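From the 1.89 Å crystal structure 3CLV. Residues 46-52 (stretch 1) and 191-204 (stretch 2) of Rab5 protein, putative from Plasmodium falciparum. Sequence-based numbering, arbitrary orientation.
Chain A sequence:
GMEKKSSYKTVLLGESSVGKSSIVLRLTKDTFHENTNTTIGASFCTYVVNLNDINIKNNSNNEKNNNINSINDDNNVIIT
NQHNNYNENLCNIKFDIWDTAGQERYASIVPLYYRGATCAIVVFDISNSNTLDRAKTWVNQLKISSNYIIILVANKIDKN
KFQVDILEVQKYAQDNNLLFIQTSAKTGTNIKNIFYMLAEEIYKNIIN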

# COMPACT_ATOMS: atom_id res chain seq x y z
N THR A 46 8.35 -6.87 -8.55
CA THR A 46 8.79 -5.60 -9.14
C THR A 46 9.25 -5.79 -10.59
O THR A 46 9.55 -6.91 -11.02
CB THR A 46 9.85 -4.87 -8.28
OG1 THR A 46 11.05 -5.66 -8.22
CG2 THR A 46 9.35 -4.66 -6.87
N TYR A 47 9.25 -4.71 -11.35
CA TYR A 47 9.67 -4.77 -12.73
C TYR A 47 10.10 -3.38 -13.15
O TYR A 47 9.46 -2.38 -12.80
CB TYR A 47 8.55 -5.28 -13.64
CG TYR A 47 8.98 -5.45 -15.07
CD1 TYR A 47 9.85 -6.49 -15.43
CD2 TYR A 47 8.55 -4.57 -16.06
CE1 TYR A 47 10.26 -6.66 -16.73
CE2 TYR A 47 8.96 -4.73 -17.38
CZ TYR A 47 9.82 -5.79 -17.70
OH TYR A 47 10.26 -5.98 -18.99
N VAL A 48 11.21 -3.32 -13.88
CA VAL A 48 11.76 -2.04 -14.30
C VAL A 48 11.67 -1.91 -15.81
O VAL A 48 12.05 -2.82 -16.55
CB VAL A 48 13.22 -1.88 -13.84
CG1 VAL A 48 13.78 -0.53 -14.30
CG2 VAL A 48 13.33 -2.02 -12.33
N VAL A 49 11.15 -0.79 -16.28
CA VAL A 49 11.21 -0.44 -17.69
C VAL A 49 12.16 0.75 -17.78
O VAL A 49 11.98 1.75 -17.09
CB VAL A 49 9.83 0.00 -18.26
CG1 VAL A 49 9.98 0.49 -19.71
CG2 VAL A 49 8.80 -1.12 -18.19
N ASN A 50 13.19 0.63 -18.61
CA ASN A 50 13.95 1.83 -18.97
C ASN A 50 13.53 2.27 -20.36
O ASN A 50 13.67 1.51 -21.33
CB ASN A 50 15.46 1.61 -18.86
CG ASN A 50 16.25 2.90 -19.10
OD1 ASN A 50 16.50 3.27 -20.24
ND2 ASN A 50 16.64 3.57 -18.02
N LEU A 51 12.99 3.49 -20.45
CA LEU A 51 12.34 3.97 -21.67
C LEU A 51 13.32 4.23 -22.82
O LEU A 51 12.94 4.10 -23.99
CB LEU A 51 11.49 5.20 -21.38
CG LEU A 51 10.12 4.99 -20.70
CD1 LEU A 51 9.44 6.33 -20.53
CD2 LEU A 51 9.21 4.05 -21.49
N ASN A 52 14.56 4.57 -22.48
CA ASN A 52 15.65 4.72 -23.45
C ASN A 52 16.25 3.40 -23.94
O ASN A 52 17.27 3.41 -24.63
CB ASN A 52 16.79 5.55 -22.84
CG ASN A 52 16.46 7.02 -22.75
OD1 ASN A 52 15.78 7.57 -23.61
ND2 ASN A 52 16.96 7.66 -21.71
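Stretch 2, residues 191-204: IKNIFYMLAEEIYK

Stretch 2 is a helix that packs across the strand of stretch 1. Residues 46-50 form the end of a strand that begins earlier in the chain, and Leu-51 and Asn-52 follow as loop. The helix continues beyond Lys-204. From Tyr-196 N onward its backbone hydrogen bonds follow the i to i+4 pattern: Ala-199 N donates to Phe-195 O at 2.8 Å, and Tyr-203 N donates to Ala-199 O at 2.9 Å. The two stretches are far apart in the chain; touching residues are at least 145 positions apart in sequence.

The N-to-C directions of strand and helix make an angle of 64°, with a signed crossing angle of -64°. The axes approach to 8.9 Å. The helix crosses the strand obliquely, yet later strand residues meet later helix residues. Tyr-47 meets Lys-192 and Phe-195. Val-49 meets Phe-195, Tyr-196 and Ala-199. Leu-51 reaches from Tyr-196 to Tyr-203. The backbones come near at Val-49 and Tyr-196, whose CA atoms are 6.7 Å apart, and at Leu-51 and Glu-200, where the CA atoms are 7.3 Å apart.

The strand alternates. Tyr-47, Val-49 and Leu-51 point their CA-to-CB bonds toward the helix, while Val-48 and Asn-50 point away and make no contact. On the helix, Phe-195, Ala-199 and Tyr-203 point toward stretch 1. Their spacing of four residues places them along one side of the helix. Together the stretches bury 396 Å².

Apolar contacts dominate. Val-49 is buried at the middle of the packing. Its CG2 lies 3.9 Å from Phe-195 CB, and its CG1 lies 3.9 Å from both Ala-199 CB and Tyr-196 CD1. The CA-to-CB bond of Tyr-196 points sideways, but the end of its side chain comes nearer. The small side chain of Ala-199 is shared by two partners, because Leu-51 CD2 also lies 3.9 Å from Ala-199 CB. Leu-51 has the largest covered area in stretch 1. Its CD1 sits 3.6 Å from Tyr-203 CB, and its CD2 is 4.0 Å from Glu-200 CG. The latter contact uses the aliphatic part of the glutamate.

The aromatic contact is between Tyr-47 and Phe-195. The ring centroids are 5.7 Å apart and the planes are inclined at 59°, an oblique arrangement. Tyr-47 CD2 also lies 4.1 Å from Phe-195 CB. At the far end of the tyrosine, Tyr-47 OH approaches Lys-192 CG at 3.7 Å. This is a contact with the aliphatic chain of an exposed lysine.

Some side chains also touch helix backbone. Val-49 CG2 is 3.8 Å from Phe-195 O, and Leu-51 CD1 is 3.8 Å from Ala-199 O. Both are van der Waals contacts; these carbonyl oxygens accept hydrogen bonds within the helix.

No hydrogen bond joins the two stretches. Within stretch 1, Asn-52 N makes a weak hydrogen bond to Asn-50 OD1 at 3.2 Å, where the chain leaves the strand.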

# COMPACT_ATOMS: atom_id res chain seq x y z
N ILE A 191 3.11 -8.88 -23.42
CA ILE A 191 3.23 -8.89 -21.95
C ILE A 191 4.11 -7.76 -21.45
O ILE A 191 3.66 -6.98 -20.59
CB ILE A 191 3.69 -10.27 -21.41
CG1 ILE A 191 2.67 -11.35 -21.79
CG2 ILE A 191 3.95 -10.22 -19.87
CD1 ILE A 191 1.25 -11.20 -21.16
N LYS A 192 5.33 -7.65 -21.97
CA LYS A 192 6.23 -6.54 -21.62
C LYS A 192 5.60 -5.21 -22.03
O LYS A 192 5.75 -4.21 -21.32
CB LYS A 192 7.61 -6.69 -22.28
CG LYS A 192 8.51 -7.80 -21.70
CD LYS A 192 9.89 -7.69 -22.39
CE LYS A 192 10.50 -9.04 -22.74
NZ LYS A 192 11.60 -9.37 -21.78
N ASN A 193 4.88 -5.23 -23.15
CA ASN A 193 4.25 -4.03 -23.70
C ASN A 193 3.19 -3.43 -22.76
O ASN A 193 2.95 -2.23 -22.78
CB ASN A 193 3.64 -4.31 -25.09
CG ASN A 193 4.68 -4.36 -26.22
OD1 ASN A 193 5.74 -3.74 -26.15
ND2 ASN A 193 4.35 -5.07 -27.29
N ILE A 194 2.57 -4.26 -21.92
CA ILE A 194 1.68 -3.71 -20.89
C ILE A 194 2.43 -2.61 -20.13
O ILE A 194 1.94 -1.50 -19.93
CB ILE A 194 1.24 -4.78 -19.85
CG1 ILE A 194 0.36 -5.86 -20.49
CG2 ILE A 194 0.54 -4.11 -18.64
CD1 ILE A 194 0.14 -7.12 -19.58
N PHE A 195 3.64 -2.92 -19.70
CA PHE A 195 4.40 -2.06 -18.84
C PHE A 195 5.12 -0.98 -19.62
O PHE A 195 5.36 0.09 -19.09
CB PHE A 195 5.34 -2.91 -17.98
CG PHE A 195 4.58 -3.79 -17.01
CD1 PHE A 195 4.21 -3.29 -15.77
CD2 PHE A 195 4.18 -5.07 -17.38
CE1 PHE A 195 3.49 -4.08 -14.89
CE2 PHE A 195 3.46 -5.87 -16.52
CZ PHE A 195 3.10 -5.37 -15.26
N TYR A 196 5.38 -1.24 -20.91
CA TYR A 196 5.96 -0.20 -21.79
C TYR A 196 4.97 0.95 -21.91
O TYR A 196 5.35 2.12 -21.77
CB TYR A 196 6.29 -0.74 -23.19
CG TYR A 196 7.42 -1.76 -23.24
CD1 TYR A 196 8.27 -1.96 -22.15
CD2 TYR A 196 7.66 -2.50 -24.40
CE1 TYR A 196 9.30 -2.90 -22.20
CE2 TYR A 196 8.68 -3.44 -24.45
CZ TYR A 196 9.50 -3.63 -23.36
OH TYR A 196 10.52 -4.55 -23.42
N MET A 197 3.71 0.60 -22.18
CA MET A 197 2.61 1.55 -22.33
C MET A 197 2.38 2.35 -21.05
O MET A 197 2.24 3.59 -21.09
CB MET A 197 1.33 0.82 -22.76
CG MET A 197 1.35 0.28 -24.22
SD MET A 197 -0.21 -0.51 -24.70
CE MET A 197 -1.26 0.91 -24.93
N LEU A 198 2.34 1.65 -19.91
CA LEU A 198 2.22 2.29 -18.60
C LEU A 198 3.37 3.24 -18.32
O LEU A 198 3.14 4.36 -17.87
CB LEU A 198 2.14 1.25 -17.48
CG LEU A 198 0.83 0.47 -17.35
CD1 LEU A 198 0.93 -0.58 -16.23
CD2 LEU A 198 -0.34 1.44 -17.09
N ALA A 199 4.60 2.78 -18.54
CA ALA A 199 5.78 3.60 -18.31
C ALA A 199 5.78 4.86 -19.19
O ALA A 199 6.09 5.97 -18.70
CB ALA A 199 7.06 2.77 -18.50
N GLU A 200 5.43 4.71 -20.47
CA GLU A 200 5.27 5.87 -21.38
C GLU A 200 4.28 6.89 -20.80
O GLU A 200 4.53 8.10 -20.78
CB GLU A 200 4.82 5.42 -22.78
CG GLU A 200 5.88 4.63 -23.55
CD GLU A 200 5.34 3.87 -24.76
OE1 GLU A 200 4.10 3.68 -24.88
OE2 GLU A 200 6.16 3.43 -25.59
N GLU A 201 3.14 6.39 -20.32
CA GLU A 201 2.12 7.22 -19.71
C GLU A 201 2.59 7.89 -18.39
O GLU A 201 2.30 9.06 -18.15
CB GLU A 201 0.85 6.40 -19.50
CG GLU A 201 -0.39 7.24 -19.32
CD GLU A 201 -0.78 8.04 -20.56
OE1 GLU A 201 -0.45 7.64 -21.71
OE2 GLU A 201 -1.43 9.08 -20.36
N ILE A 202 3.30 7.15 -17.52
CA ILE A 202 3.84 7.76 -16.30
C ILE A 202 4.79 8.91 -16.66
O ILE A 202 4.71 9.99 -16.07
CB ILE A 202 4.57 6.74 -15.38
CG1 ILE A 202 3.58 5.74 -14.79
CG2 ILE A 202 5.31 7.46 -14.25
CD1 ILE A 202 4.27 4.47 -14.19
N TYR A 203 5.67 8.67 -17.63
CA TYR A 203 6.67 9.67 -18.03
C TYR A 203 6.00 10.93 -18.57
O TYR A 203 6.35 12.05 -18.18
CB TYR A 203 7.57 9.09 -19.13
CG TYR A 203 8.69 10.02 -19.55
CD1 TYR A 203 9.83 10.15 -18.77
CD2 TYR A 203 8.59 10.77 -20.73
CE1 TYR A 203 10.87 11.01 -19.16
CE2 TYR A 203 9.62 11.63 -21.12
CZ TYR A 203 10.75 11.74 -20.32
OH TYR A 203 11.79 12.58 -20.68
N LYS A 204 5.05 10.72 -19.47
CA LYS A 204 4.24 11.78 -20.05
C LYS A 204 3.65 12.64 -18.92
O LYS A 204 3.64 13.87 -19.01
CB LYS A 204 3.16 11.15 -20.91
CG LYS A 204 2.26 12.10 -21.70
CD LYS A 204 1.20 11.28 -22.42
CE LYS A 204 0.50 12.09 -23.52
NZ LYS A 204 -0.27 13.25 -22.97